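Local coordinates for quinone oxidoreductase (PDB 3TQH), which probably catalyses the NADPH-dependent reduction of quinones and binds NADPH on a Rossmann-type domain, at residues V165-I170 against K193-E198; T140-L145 against I170-Q175; L157-A162 against I181-K186; Q152-L157 against P215-I220. One frame throughout, in Å; residues are numbered along the deposited sequence.

Interaction 1. Residues V165-I170 against K193-E198. With NDP (NADPH dihydro-nicotinamide-adenine-dinucleotide phosphate), chain B.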
# COMPACT_ATOMS: atom_id res chain seq x y z
N VAL A 165 -3.08 -3.41 -2.69
CA VAL A 165 -3.80 -2.28 -3.28
C VAL A 165 -5.00 -2.76 -4.07
O VAL A 165 -6.09 -2.20 -3.95
CB VAL A 165 -2.89 -1.45 -4.21
CG1 VAL A 165 -3.71 -0.36 -4.94
CG2 VAL A 165 -1.75 -0.82 -3.43
N GLY A 166 -4.80 -3.81 -4.87
CA GLY A 166 -5.81 -4.30 -5.81
C GLY A 166 -7.16 -4.62 -5.20
O GLY A 166 -8.19 -4.13 -5.69
N HIS A 167 -7.17 -5.43 -4.14
CA HIS A 167 -8.43 -5.90 -3.57
C HIS A 167 -9.28 -4.76 -3.02
O HIS A 167 -10.52 -4.86 -3.00
CB HIS A 167 -8.21 -7.01 -2.51
CG HIS A 167 -7.90 -6.51 -1.13
ND1 HIS A 167 -6.68 -5.97 -0.78
CD2 HIS A 167 -8.64 -6.53 0.00
CE1 HIS A 167 -6.69 -5.66 0.50
NE2 HIS A 167 -7.86 -5.99 1.00
N LEU A 168 -8.62 -3.68 -2.61
CA LEU A 168 -9.32 -2.47 -2.17
C LEU A 168 -9.83 -1.69 -3.38
O LEU A 168 -10.98 -1.24 -3.38
CB LEU A 168 -8.40 -1.60 -1.31
CG LEU A 168 -8.05 -2.19 0.07
CD1 LEU A 168 -7.08 -1.30 0.84
CD2 LEU A 168 -9.32 -2.43 0.89
N ALA A 169 -8.97 -1.53 -4.39
CA ALA A 169 -9.30 -0.82 -5.62
C ALA A 169 -10.52 -1.42 -6.30
O ALA A 169 -11.42 -0.70 -6.72
CB ALA A 169 -8.11 -0.81 -6.57
N ILE A 170 -10.55 -2.74 -6.39
CA ILE A 170 -11.71 -3.45 -6.93
C ILE A 170 -12.99 -3.09 -6.19
O ILE A 170 -14.02 -2.83 -6.82
CB ILE A 170 -11.53 -4.98 -6.86
CG1 ILE A 170 -10.49 -5.43 -7.89
CG2 ILE A 170 -12.88 -5.68 -7.08
CD1 ILE A 170 -10.12 -6.89 -7.79
N LYS A 193 -14.33 -12.16 -7.63
CA LYS A 193 -15.73 -12.07 -8.05
C LYS A 193 -16.58 -11.60 -6.88
O LYS A 193 -17.39 -10.67 -7.02
CB LYS A 193 -16.25 -13.41 -8.57
CG LYS A 193 -15.75 -13.77 -9.97
CD LYS A 193 -16.70 -13.27 -11.06
CE LYS A 193 -16.28 -13.75 -12.44
NZ LYS A 193 -17.39 -13.66 -13.43
N ALA A 194 -16.38 -12.22 -5.72
CA ALA A 194 -17.11 -11.88 -4.50
C ALA A 194 -16.89 -10.43 -4.03
O ALA A 194 -17.77 -9.84 -3.40
CB ALA A 194 -16.77 -12.86 -3.38
N LEU A 195 -15.72 -9.86 -4.34
CA LEU A 195 -15.43 -8.46 -4.01
C LEU A 195 -15.99 -7.44 -5.01
O LEU A 195 -15.98 -6.25 -4.75
CB LEU A 195 -13.92 -8.23 -3.86
CG LEU A 195 -13.18 -8.90 -2.70
CD1 LEU A 195 -11.77 -8.34 -2.63
CD2 LEU A 195 -13.90 -8.70 -1.38
N GLY A 196 -16.46 -7.92 -6.16
CA GLY A 196 -17.13 -7.06 -7.15
C GLY A 196 -16.58 -7.09 -8.57
O GLY A 196 -17.10 -6.40 -9.44
N ALA A 197 -15.54 -7.88 -8.83
CA ALA A 197 -15.03 -8.02 -10.19
C ALA A 197 -16.09 -8.68 -11.07
O ALA A 197 -16.73 -9.65 -10.65
CB ALA A 197 -13.74 -8.82 -10.21
N GLU A 198 -16.29 -8.16 -12.28
CA GLU A 198 -17.19 -8.77 -13.25
C GLU A 198 -16.47 -9.84 -14.06
O GLU A 198 -17.06 -10.85 -14.42
CB GLU A 198 -17.76 -7.72 -14.20
CG GLU A 198 -19.00 -8.20 -14.96
CD GLU A 198 -19.18 -7.51 -16.29
OE1 GLU A 198 -18.32 -7.70 -17.18
OE2 GLU A 198 -20.19 -6.79 -16.46
PA NDP B . 1.12 -6.98 -3.58
O1A NDP B . 2.37 -7.70 -3.26
O2A NDP B . 0.20 -6.97 -2.43
O5B NDP B . 0.39 -7.66 -4.83
C5B NDP B . 0.37 -9.07 -4.93
C4B NDP B . -0.61 -9.50 -6.01
O4B NDP B . -0.02 -9.32 -7.28
C3B NDP B . -1.02 -10.97 -5.94
O3B NDP B . -2.35 -11.07 -5.49
C2B NDP B . -0.85 -11.50 -7.36
O2B NDP B . -2.00 -12.17 -7.83
C1B NDP B . -0.60 -10.25 -8.17
N9A NDP B . 0.30 -10.43 -9.32
C8A NDP B . 1.62 -10.78 -9.29
N7A NDP B . 2.09 -10.81 -10.55
C5A NDP B . 1.09 -10.48 -11.39
C6A NDP B . 1.04 -10.36 -12.77
N6A NDP B . 2.12 -10.61 -13.49
N1A NDP B . -0.14 -10.01 -13.38
C2A NDP B . -1.27 -9.76 -12.61
N3A NDP B . -1.21 -9.86 -11.23
C4A NDP B . -0.05 -10.23 -10.63
O3 NDP B . 1.45 -5.48 -4.09
PN NDP B . 0.62 -4.14 -3.74
O1N NDP B . 0.89 -3.76 -2.34
O2N NDP B . -0.77 -4.22 -4.20
O5D NDP B . 1.40 -3.10 -4.69
C5D NDP B . 1.54 -3.32 -6.08
C4D NDP B . 2.65 -2.43 -6.63
O4D NDP B . 2.33 -1.07 -6.44
C3D NDP B . 3.98 -2.69 -5.93
O3D NDP B . 5.01 -2.77 -6.89
C2D NDP B . 4.15 -1.50 -5.01
O2D NDP B . 5.51 -1.19 -4.77
C1D NDP B . 3.39 -0.41 -5.77
N1N NDP B . 2.86 0.69 -4.93
C2N NDP B . 3.13 1.98 -5.32
C3N NDP B . 2.72 3.08 -4.57
C7N NDP B . 3.03 4.48 -5.01
O7N NDP B . 2.60 5.56 -4.20
N7N NDP B . 3.70 4.69 -6.15
C4N NDP B . 1.97 2.83 -3.30
C5N NDP B . 1.69 1.41 -2.94
C6N NDP B . 2.15 0.41 -3.78
P2B NDP B . -2.01 -13.77 -8.04
O1X NDP B . -3.44 -14.20 -8.26
O2X NDP B . -1.48 -14.46 -6.80
O3X NDP B . -1.19 -14.18 -9.23
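Val165 N donates to the diphosphate oxygen O2N of NADPH at 2.9 Å in a nearly straight bond (164°), close to the start of helix 164-175. Another flank of this helix meets 193-198 through apolar groups. Leu195, with CG anti to its carbonyl carbon (chi1 -67°), brings CD1 up to the edge of the His167 ring, near the ring plane, and touches His167 CB at 3.8 Å. The ring itself is tied by ND1 to Gly163 O and by NE2 to Glu290 N. Ile170 lays its CG2 branch against the chain where helix 186-195 ends, 3.9 Å from Ala197 N. That end is a Schellman motif: Gly196, at positive phi, bonds its N to Lys193 O (3.0 Å) in the last turn. No hydrogen bond crosses between 165-170 and 193-198, so apolar packing joins helix 164-175 to the end of helix 186-195 and the residues that follow it, while the polar work of Val165 goes to the cofactor, whose negative phosphate the helix start probably favours.

Interaction 2. Residues T140-L145 against I170-Q175. With NDP (NADPH dihydro-nicotinamide-adenine-dinucleotide phosphate), chain B.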
# COMPACT_ATOMS: atom_id res chain seq x y z
N THR A 140 -3.59 4.49 -1.82
CA THR A 140 -3.12 4.27 -3.18
C THR A 140 -4.27 3.86 -4.09
O THR A 140 -4.46 4.43 -5.17
CB THR A 140 -2.00 3.22 -3.24
OG1 THR A 140 -0.97 3.57 -2.31
CG2 THR A 140 -1.42 3.15 -4.63
N ALA A 141 -5.05 2.87 -3.66
CA ALA A 141 -6.21 2.43 -4.42
C ALA A 141 -7.09 3.62 -4.79
O ALA A 141 -7.43 3.81 -5.95
CB ALA A 141 -7.00 1.40 -3.63
N LEU A 142 -7.43 4.44 -3.80
CA LEU A 142 -8.36 5.56 -4.00
C LEU A 142 -7.79 6.62 -4.94
O LEU A 142 -8.45 7.06 -5.88
CB LEU A 142 -8.71 6.20 -2.66
CG LEU A 142 -9.85 7.22 -2.62
CD1 LEU A 142 -11.14 6.66 -3.25
CD2 LEU A 142 -10.09 7.67 -1.18
N GLN A 143 -6.55 7.02 -4.69
CA GLN A 143 -5.91 8.07 -5.47
C GLN A 143 -5.62 7.64 -6.91
O GLN A 143 -5.60 8.47 -7.81
CB GLN A 143 -4.65 8.56 -4.76
CG GLN A 143 -4.96 9.31 -3.47
CD GLN A 143 -3.74 9.55 -2.60
OE1 GLN A 143 -2.61 9.34 -3.03
NE2 GLN A 143 -3.97 10.00 -1.38
N ALA A 144 -5.43 6.34 -7.12
CA ALA A 144 -5.28 5.80 -8.47
C ALA A 144 -6.61 5.90 -9.23
O ALA A 144 -6.65 6.36 -10.37
CB ALA A 144 -4.80 4.36 -8.43
N LEU A 145 -7.69 5.48 -8.58
CA LEU A 145 -9.02 5.58 -9.18
C LEU A 145 -9.39 7.03 -9.48
O LEU A 145 -9.99 7.30 -10.52
CB LEU A 145 -10.07 4.89 -8.30
CG LEU A 145 -9.99 3.36 -8.28
CD1 LEU A 145 -10.92 2.75 -7.23
CD2 LEU A 145 -10.31 2.77 -9.67
N ILE A 170 -10.55 -2.74 -6.39
CA ILE A 170 -11.71 -3.45 -6.93
C ILE A 170 -12.99 -3.09 -6.19
O ILE A 170 -14.02 -2.83 -6.82
CB ILE A 170 -11.53 -4.98 -6.86
CG1 ILE A 170 -10.49 -5.43 -7.89
CG2 ILE A 170 -12.88 -5.68 -7.08
CD1 ILE A 170 -10.12 -6.89 -7.79
N GLN A 171 -12.94 -3.07 -4.87
CA GLN A 171 -14.13 -2.77 -4.08
C GLN A 171 -14.53 -1.31 -4.27
O GLN A 171 -15.70 -1.01 -4.46
CB GLN A 171 -13.89 -3.04 -2.61
CG GLN A 171 -13.66 -4.47 -2.29
CD GLN A 171 -13.28 -4.66 -0.84
OE1 GLN A 171 -14.15 -4.67 0.03
NE2 GLN A 171 -11.98 -4.80 -0.58
N LEU A 172 -13.54 -0.43 -4.22
CA LEU A 172 -13.77 1.00 -4.42
C LEU A 172 -14.30 1.29 -5.83
O LEU A 172 -15.20 2.12 -5.98
CB LEU A 172 -12.51 1.81 -4.13
CG LEU A 172 -12.15 1.89 -2.63
CD1 LEU A 172 -10.76 2.50 -2.43
CD2 LEU A 172 -13.20 2.66 -1.85
N ALA A 173 -13.77 0.60 -6.84
CA ALA A 173 -14.23 0.78 -8.22
C ALA A 173 -15.67 0.30 -8.41
O ALA A 173 -16.43 0.91 -9.16
CB ALA A 173 -13.31 0.05 -9.18
N LYS A 174 -16.03 -0.79 -7.75
CA LYS A 174 -17.39 -1.32 -7.78
C LYS A 174 -18.36 -0.33 -7.14
O LYS A 174 -19.45 -0.09 -7.68
CB LYS A 174 -17.46 -2.67 -7.05
CG LYS A 174 -18.84 -3.33 -7.00
CD LYS A 174 -19.21 -3.98 -8.32
CE LYS A 174 -20.62 -4.57 -8.25
NZ LYS A 174 -21.08 -5.09 -9.58
N GLN A 175 -17.95 0.25 -6.02
CA GLN A 175 -18.77 1.27 -5.33
C GLN A 175 -18.94 2.55 -6.16
O GLN A 175 -19.90 3.28 -5.95
CB GLN A 175 -18.17 1.60 -3.96
CG GLN A 175 -18.29 0.47 -2.94
CD GLN A 175 -17.47 0.73 -1.67
OE1 GLN A 175 -17.35 1.88 -1.22
NE2 GLN A 175 -16.92 -0.33 -1.09
PA NDP B . 1.12 -6.98 -3.58
O1A NDP B . 2.37 -7.70 -3.26
O2A NDP B . 0.20 -6.97 -2.43
O5B NDP B . 0.39 -7.66 -4.83
C5B NDP B . 0.37 -9.07 -4.93
C4B NDP B . -0.61 -9.50 -6.01
O4B NDP B . -0.02 -9.32 -7.28
C3B NDP B . -1.02 -10.97 -5.94
O3B NDP B . -2.35 -11.07 -5.49
C2B NDP B . -0.85 -11.50 -7.36
O2B NDP B . -2.00 -12.17 -7.83
C1B NDP B . -0.60 -10.25 -8.17
N9A NDP B . 0.30 -10.43 -9.32
C8A NDP B . 1.62 -10.78 -9.29
N7A NDP B . 2.09 -10.81 -10.55
C5A NDP B . 1.09 -10.48 -11.39
C6A NDP B . 1.04 -10.36 -12.77
N6A NDP B . 2.12 -10.61 -13.49
N1A NDP B . -0.14 -10.01 -13.38
C2A NDP B . -1.27 -9.76 -12.61
N3A NDP B . -1.21 -9.86 -11.23
C4A NDP B . -0.05 -10.23 -10.63
O3 NDP B . 1.45 -5.48 -4.09
PN NDP B . 0.62 -4.14 -3.74
O1N NDP B . 0.89 -3.76 -2.34
O2N NDP B . -0.77 -4.22 -4.20
O5D NDP B . 1.40 -3.10 -4.69
C5D NDP B . 1.54 -3.32 -6.08
C4D NDP B . 2.65 -2.43 -6.63
O4D NDP B . 2.33 -1.07 -6.44
C3D NDP B . 3.98 -2.69 -5.93
O3D NDP B . 5.01 -2.77 -6.89
C2D NDP B . 4.15 -1.50 -5.01
O2D NDP B . 5.51 -1.19 -4.77
C1D NDP B . 3.39 -0.41 -5.77
N1N NDP B . 2.86 0.69 -4.93
C2N NDP B . 3.13 1.98 -5.32
C3N NDP B . 2.72 3.08 -4.57
C7N NDP B . 3.03 4.48 -5.01
O7N NDP B . 2.60 5.56 -4.20
N7N NDP B . 3.70 4.69 -6.15
C4N NDP B . 1.97 2.83 -3.30
C5N NDP B . 1.69 1.41 -2.94
C6N NDP B . 2.15 0.41 -3.78
P2B NDP B . -2.01 -13.77 -8.04
O1X NDP B . -3.44 -14.20 -8.26
O2X NDP B . -1.48 -14.46 -6.80
O3X NDP B . -1.19 -14.18 -9.23
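Helices 140-145 and 170-175 pass with their axes 9.6 Å apart and their N-to-C directions 44° from each other, bringing the CA atoms of Leu142 and Leu172, and of Leu145 and Ala173, to the same separation of 7.1 Å. Leucines fill the space between them. Leu145 and Leu172 cross obliquely, and the closest approach is made by Leu145 CD1, which presses on Leu172 CB at 3.6 Å and lies equally close to the backbone N of Ala173. Its sister branch CD2 rests on the methyl of Ala173 at 4.1 Å. In return Leu172, its CG anti to the carbonyl carbon (chi1 -71°), sends CD1 to the other helix, where it meets Ala141 CB at 4.1 Å and brushes the CB of Leu142. The small side chains of Ala141 and Ala173 thus receive the leucine tips. Leu172 is further enclosed by Leu278 and Leu281 of helix 272-283. Next to Ala141 in the chain, Thr140 stands at the cofactor, with OG1 3.2 Å from NADPH C4N, the hydride-carrying carbon of the nicotinamide; that hydroxyl is bonded to Thr136 O. Such wholly apolar, leucine-and-alanine packing joins helix 135-147 to the dinucleotide-binding helix 164-175 on one side of the parallel sheet of a Rossmann-type domain.

Interaction 3. Residues L157-A162 against I181-K186. With NDP (NADPH dihydro-nicotinamide-adenine-dinucleotide phosphate), chain B.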
# COMPACT_ATOMS: atom_id res chain seq x y z
N LEU A 157 -9.86 -1.81 -15.84
CA LEU A 157 -8.99 -2.97 -15.71
C LEU A 157 -8.01 -2.71 -14.57
O LEU A 157 -7.22 -1.78 -14.66
CB LEU A 157 -8.23 -3.22 -17.02
CG LEU A 157 -7.12 -4.28 -16.96
CD1 LEU A 157 -7.71 -5.64 -16.61
CD2 LEU A 157 -6.33 -4.34 -18.28
N ILE A 158 -8.08 -3.52 -13.51
CA ILE A 158 -7.17 -3.43 -12.37
C ILE A 158 -6.28 -4.67 -12.36
O ILE A 158 -6.74 -5.77 -12.07
CB ILE A 158 -7.96 -3.36 -11.03
CG1 ILE A 158 -8.95 -2.18 -11.05
CG2 ILE A 158 -7.02 -3.24 -9.85
CD1 ILE A 158 -9.69 -1.96 -9.75
N HIS A 159 -5.01 -4.49 -12.71
CA HIS A 159 -4.05 -5.59 -12.64
C HIS A 159 -3.75 -5.94 -11.19
O HIS A 159 -3.80 -5.08 -10.31
CB HIS A 159 -2.74 -5.22 -13.35
CG HIS A 159 -2.81 -5.28 -14.84
ND1 HIS A 159 -2.89 -6.47 -15.53
CD2 HIS A 159 -2.79 -4.30 -15.77
CE1 HIS A 159 -2.93 -6.22 -16.83
NE2 HIS A 159 -2.87 -4.91 -17.00
N ALA A 160 -3.41 -7.20 -10.95
CA ALA A 160 -3.01 -7.65 -9.62
C ALA A 160 -4.11 -7.38 -8.60
O ALA A 160 -3.85 -6.84 -7.53
CB ALA A 160 -1.71 -6.96 -9.20
N GLY A 161 -5.33 -7.79 -8.95
CA GLY A 161 -6.51 -7.47 -8.15
C GLY A 161 -6.57 -8.10 -6.77
O GLY A 161 -7.25 -7.58 -5.90
N ALA A 162 -5.86 -9.20 -6.57
CA ALA A 162 -5.95 -9.96 -5.31
C ALA A 162 -5.01 -9.43 -4.22
O ALA A 162 -5.10 -9.86 -3.07
CB ALA A 162 -5.68 -11.44 -5.56
N ILE A 181 -12.74 -5.23 -14.51
CA ILE A 181 -12.00 -6.36 -15.05
C ILE A 181 -10.71 -6.44 -14.25
O ILE A 181 -10.14 -5.40 -13.90
CB ILE A 181 -11.64 -6.16 -16.55
CG1 ILE A 181 -12.87 -5.76 -17.37
CG2 ILE A 181 -11.02 -7.43 -17.12
CD1 ILE A 181 -12.57 -5.45 -18.85
N THR A 182 -10.23 -7.64 -13.96
CA THR A 182 -8.98 -7.77 -13.22
C THR A 182 -8.19 -8.99 -13.64
O THR A 182 -8.74 -9.90 -14.24
CB THR A 182 -9.23 -7.82 -11.69
OG1 THR A 182 -7.97 -7.80 -11.01
CG2 THR A 182 -10.00 -9.08 -11.30
N THR A 183 -6.91 -9.00 -13.30
CA THR A 183 -6.04 -10.15 -13.56
C THR A 183 -5.59 -10.80 -12.25
O THR A 183 -5.14 -10.12 -11.33
CB THR A 183 -4.80 -9.75 -14.40
OG1 THR A 183 -4.17 -8.60 -13.82
CG2 THR A 183 -5.21 -9.43 -15.83
N ALA A 184 -5.72 -12.13 -12.19
CA ALA A 184 -5.28 -12.90 -11.03
C ALA A 184 -5.15 -14.39 -11.37
O ALA A 184 -5.59 -14.84 -12.42
CB ALA A 184 -6.26 -12.71 -9.90
N SER A 185 -4.53 -15.14 -10.46
CA SER A 185 -4.51 -16.61 -10.55
C SER A 185 -5.92 -17.19 -10.49
O SER A 185 -6.82 -16.57 -9.93
CB SER A 185 -3.70 -17.21 -9.39
OG SER A 185 -2.34 -16.82 -9.48
N LYS A 186 -6.09 -18.37 -11.07
CA LYS A 186 -7.35 -19.12 -10.98
C LYS A 186 -7.79 -19.23 -9.52
O LYS A 186 -8.98 -19.11 -9.21
CB LYS A 186 -7.18 -20.52 -11.58
CG LYS A 186 -8.43 -21.40 -11.53
CD LYS A 186 -8.15 -22.82 -12.04
CE LYS A 186 -9.28 -23.79 -11.68
NZ LYS A 186 -8.92 -25.22 -11.93
PA NDP B . 1.12 -6.98 -3.58
O1A NDP B . 2.37 -7.70 -3.26
O2A NDP B . 0.20 -6.97 -2.43
O5B NDP B . 0.39 -7.66 -4.83
C5B NDP B . 0.37 -9.07 -4.93
C4B NDP B . -0.61 -9.50 -6.01
O4B NDP B . -0.02 -9.32 -7.28
C3B NDP B . -1.02 -10.97 -5.94
O3B NDP B . -2.35 -11.07 -5.49
C2B NDP B . -0.85 -11.50 -7.36
O2B NDP B . -2.00 -12.17 -7.83
C1B NDP B . -0.60 -10.25 -8.17
N9A NDP B . 0.30 -10.43 -9.32
C8A NDP B . 1.62 -10.78 -9.29
N7A NDP B . 2.09 -10.81 -10.55
C5A NDP B . 1.09 -10.48 -11.39
C6A NDP B . 1.04 -10.36 -12.77
N6A NDP B . 2.12 -10.61 -13.49
N1A NDP B . -0.14 -10.01 -13.38
C2A NDP B . -1.27 -9.76 -12.61
N3A NDP B . -1.21 -9.86 -11.23
C4A NDP B . -0.05 -10.23 -10.63
O3 NDP B . 1.45 -5.48 -4.09
PN NDP B . 0.62 -4.14 -3.74
O1N NDP B . 0.89 -3.76 -2.34
O2N NDP B . -0.77 -4.22 -4.20
O5D NDP B . 1.40 -3.10 -4.69
C5D NDP B . 1.54 -3.32 -6.08
C4D NDP B . 2.65 -2.43 -6.63
O4D NDP B . 2.33 -1.07 -6.44
C3D NDP B . 3.98 -2.69 -5.93
O3D NDP B . 5.01 -2.77 -6.89
C2D NDP B . 4.15 -1.50 -5.01
O2D NDP B . 5.51 -1.19 -4.77
C1D NDP B . 3.39 -0.41 -5.77
N1N NDP B . 2.86 0.69 -4.93
C2N NDP B . 3.13 1.98 -5.32
C3N NDP B . 2.72 3.08 -4.57
C7N NDP B . 3.03 4.48 -5.01
O7N NDP B . 2.60 5.56 -4.20
N7N NDP B . 3.70 4.69 -6.15
C4N NDP B . 1.97 2.83 -3.30
C5N NDP B . 1.69 1.41 -2.94
C6N NDP B . 2.15 0.41 -3.78
P2B NDP B . -2.01 -13.77 -8.04
O1X NDP B . -3.44 -14.20 -8.26
O2X NDP B . -1.48 -14.46 -6.80
O3X NDP B . -1.19 -14.18 -9.23
O HOH W 1 -4.20 -10.50 -8.49
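Parallel strands 155-158 and 179-184, the two arms of the beta-alpha-beta crossover that opens the Rossmann-type domain, meet through Leu157, Ile158 and His159 beside Ile181, Thr182 and Thr183. Ile158 N donates to Ile181 O at 2.8 Å (166°), and on one face Leu157 CD1 lies against Ile181 CG2 at 3.8 Å. On the other face Thr182, with OG1 anti to its backbone N (chi1 -174°), reaches back to Ile158 O at 2.6 Å, approaching nearly along the C=O axis; Thr183 N adds a weak bond to the same oxygen. Gly161, probably the first glycine of a GxGxxG motif, passes close over this hydroxyl. Thr183 OG1 is gripped twice, at the rim of the His159 ring by ND1 (3.0 Å) and by the amide of Ala160 at 3.3 Å, while NE2 of that ring is hydrogen-bonded to Ser231 OG. At the ends of the strands a water accepts from Ala162 N and donates to Thr183 O and to NADPH O2B. Ser185 holds the 2'-phosphate by two donors, its N to O1X at 2.6 Å and its OG to O3X at 2.9 Å. Where the strand ladder weakens, hydroxyls, with a weak bond from Gly161 N to Thr183 O, help to hold the turn beside the adenosine, and the grip on the 2'-phosphate is consistent with use of NADPH.

Interaction 4. Residues Q152-L157 against P215-I220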
# COMPACT_ATOMS: atom_id res chain seq x y z
N GLN A 152 -19.38 6.24 -13.06
CA GLN A 152 -20.31 5.13 -13.33
C GLN A 152 -20.44 4.90 -14.84
O GLN A 152 -20.55 5.84 -15.61
CB GLN A 152 -21.69 5.39 -12.72
CG GLN A 152 -22.76 4.37 -13.15
CD GLN A 152 -24.02 4.39 -12.30
OE1 GLN A 152 -23.99 4.70 -11.12
NE2 GLN A 152 -25.15 4.03 -12.92
N GLY A 153 -20.43 3.63 -15.23
CA GLY A 153 -20.49 3.24 -16.64
C GLY A 153 -19.13 2.85 -17.22
O GLY A 153 -19.07 2.05 -18.15
N ASP A 154 -18.06 3.40 -16.66
CA ASP A 154 -16.70 3.17 -17.17
C ASP A 154 -16.26 1.72 -16.96
O ASP A 154 -16.63 1.08 -15.98
CB ASP A 154 -15.69 4.10 -16.47
CG ASP A 154 -15.82 5.57 -16.90
OD1 ASP A 154 -16.65 5.89 -17.78
OD2 ASP A 154 -15.06 6.40 -16.35
N VAL A 155 -15.47 1.22 -17.91
CA VAL A 155 -14.84 -0.08 -17.76
C VAL A 155 -13.44 0.15 -17.22
O VAL A 155 -12.70 0.98 -17.74
CB VAL A 155 -14.75 -0.82 -19.09
CG1 VAL A 155 -14.12 -2.20 -18.88
CG2 VAL A 155 -16.14 -0.93 -19.73
N VAL A 156 -13.09 -0.60 -16.17
CA VAL A 156 -11.81 -0.43 -15.50
C VAL A 156 -11.10 -1.77 -15.36
O VAL A 156 -11.66 -2.73 -14.84
CB VAL A 156 -11.99 0.22 -14.12
CG1 VAL A 156 -10.66 0.37 -13.43
CG2 VAL A 156 -12.67 1.58 -14.26
N LEU A 157 -9.86 -1.81 -15.84
CA LEU A 157 -8.99 -2.97 -15.71
C LEU A 157 -8.01 -2.71 -14.57
O LEU A 157 -7.22 -1.78 -14.66
CB LEU A 157 -8.23 -3.22 -17.02
CG LEU A 157 -7.12 -4.28 -16.96
CD1 LEU A 157 -7.71 -5.64 -16.61
CD2 LEU A 157 -6.33 -4.34 -18.28
N PRO A 215 -12.54 -2.11 -25.69
CA PRO A 215 -11.71 -1.04 -25.15
C PRO A 215 -12.12 -0.56 -23.75
O PRO A 215 -13.31 -0.45 -23.44
CB PRO A 215 -11.90 0.08 -26.17
CG PRO A 215 -12.01 -0.65 -27.46
CD PRO A 215 -12.79 -1.91 -27.13
N VAL A 216 -11.11 -0.27 -22.94
CA VAL A 216 -11.27 0.01 -21.53
C VAL A 216 -11.05 1.51 -21.29
O VAL A 216 -10.26 2.13 -22.00
CB VAL A 216 -10.27 -0.89 -20.73
CG1 VAL A 216 -9.70 -0.18 -19.52
CG2 VAL A 216 -10.93 -2.21 -20.34
N ASP A 217 -11.76 2.08 -20.32
CA ASP A 217 -11.64 3.51 -19.98
C ASP A 217 -10.43 3.82 -19.09
O ASP A 217 -9.85 4.89 -19.19
CB ASP A 217 -12.92 4.01 -19.30
CG ASP A 217 -14.13 3.91 -20.19
OD1 ASP A 217 -14.33 4.81 -21.05
OD2 ASP A 217 -14.90 2.94 -20.04
N ALA A 218 -10.07 2.89 -18.21
CA ALA A 218 -8.91 3.09 -17.35
C ALA A 218 -8.25 1.77 -17.02
O ALA A 218 -8.92 0.76 -16.85
CB ALA A 218 -9.31 3.81 -16.07
N VAL A 219 -6.92 1.79 -16.96
CA VAL A 219 -6.15 0.68 -16.47
C VAL A 219 -5.46 1.13 -15.20
O VAL A 219 -4.67 2.07 -15.24
CB VAL A 219 -5.07 0.25 -17.49
CG1 VAL A 219 -4.13 -0.79 -16.87
CG2 VAL A 219 -5.72 -0.26 -18.80
N ILE A 220 -5.77 0.49 -14.07
CA ILE A 220 -5.01 0.68 -12.84
C ILE A 220 -3.92 -0.39 -12.85
O ILE A 220 -4.16 -1.54 -12.46
CB ILE A 220 -5.86 0.57 -11.57
CG1 ILE A 220 -7.12 1.45 -11.67
CG2 ILE A 220 -5.04 0.97 -10.36
CD1 ILE A 220 -6.84 2.91 -12.03
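Val156 CG1 reaches Ile220 CG1 at 4.1 Å on the face that also carries Ala218, while Leu157 and Val219 lie side by side on the other face, pointing the same way. Ile220 continues this packing onto Ala144 and Leu145 of helix 135-147. Between the two faces runs a parallel ladder straddling Leu157, whose N donates to Ala218 O at 2.9 Å and whose O accepts from Ile220 N at 2.8 Å. Toward the start of the strand Val155 CG1 and Val216 CG2 touch at 3.5 Å, their side chains crossing at about a right angle. The chain then turns a corner at Asp217, and Val155 O takes two amides there, Asp217 N at 3.0 Å and Ala218 N at 3.3 Å. At the polar edge Asp217, with CG anti to its carbonyl carbon (chi1 -63°), swings OD2 to Val155 N at 2.8 Å (170°), met on the anti side of the carboxylate. The Asp154 carboxylate stacks on this one, the planes 23° apart, with OD2 held by Lys151 N; Asp217 OD1 has a long, weak ion pair with Lys236. With OD1 of Asp154 4.1 Å from OD2 of Asp217, the two acids would repel, which may raise the proton affinity of either, although the hydrogen bond from Val155 N should favour charge on Asp217.

In the fold
All four contacts belong to the cofactor-binding half of the chain. Interactions 3 and 4 flank the same central strand, 155-158, and share Leu157; both rely on backbone ladders, but 3 ends in hydroxyls and phosphate at the NADPH site, whereas 4 ends in a partly exposed pair of acids. Interactions 1 and 2 share Ile170 and use successive parts of helix 164-175, with no hydrogen bond across either. Interaction 2 is wholly buried, while interaction 1 reaches partly exposed residues at the end of helix 186-195. Ile170 and Ala173 also pack on Ile158, and Leu145 on Ile220, so helices 164-175 and 135-147 rest directly on the sheet.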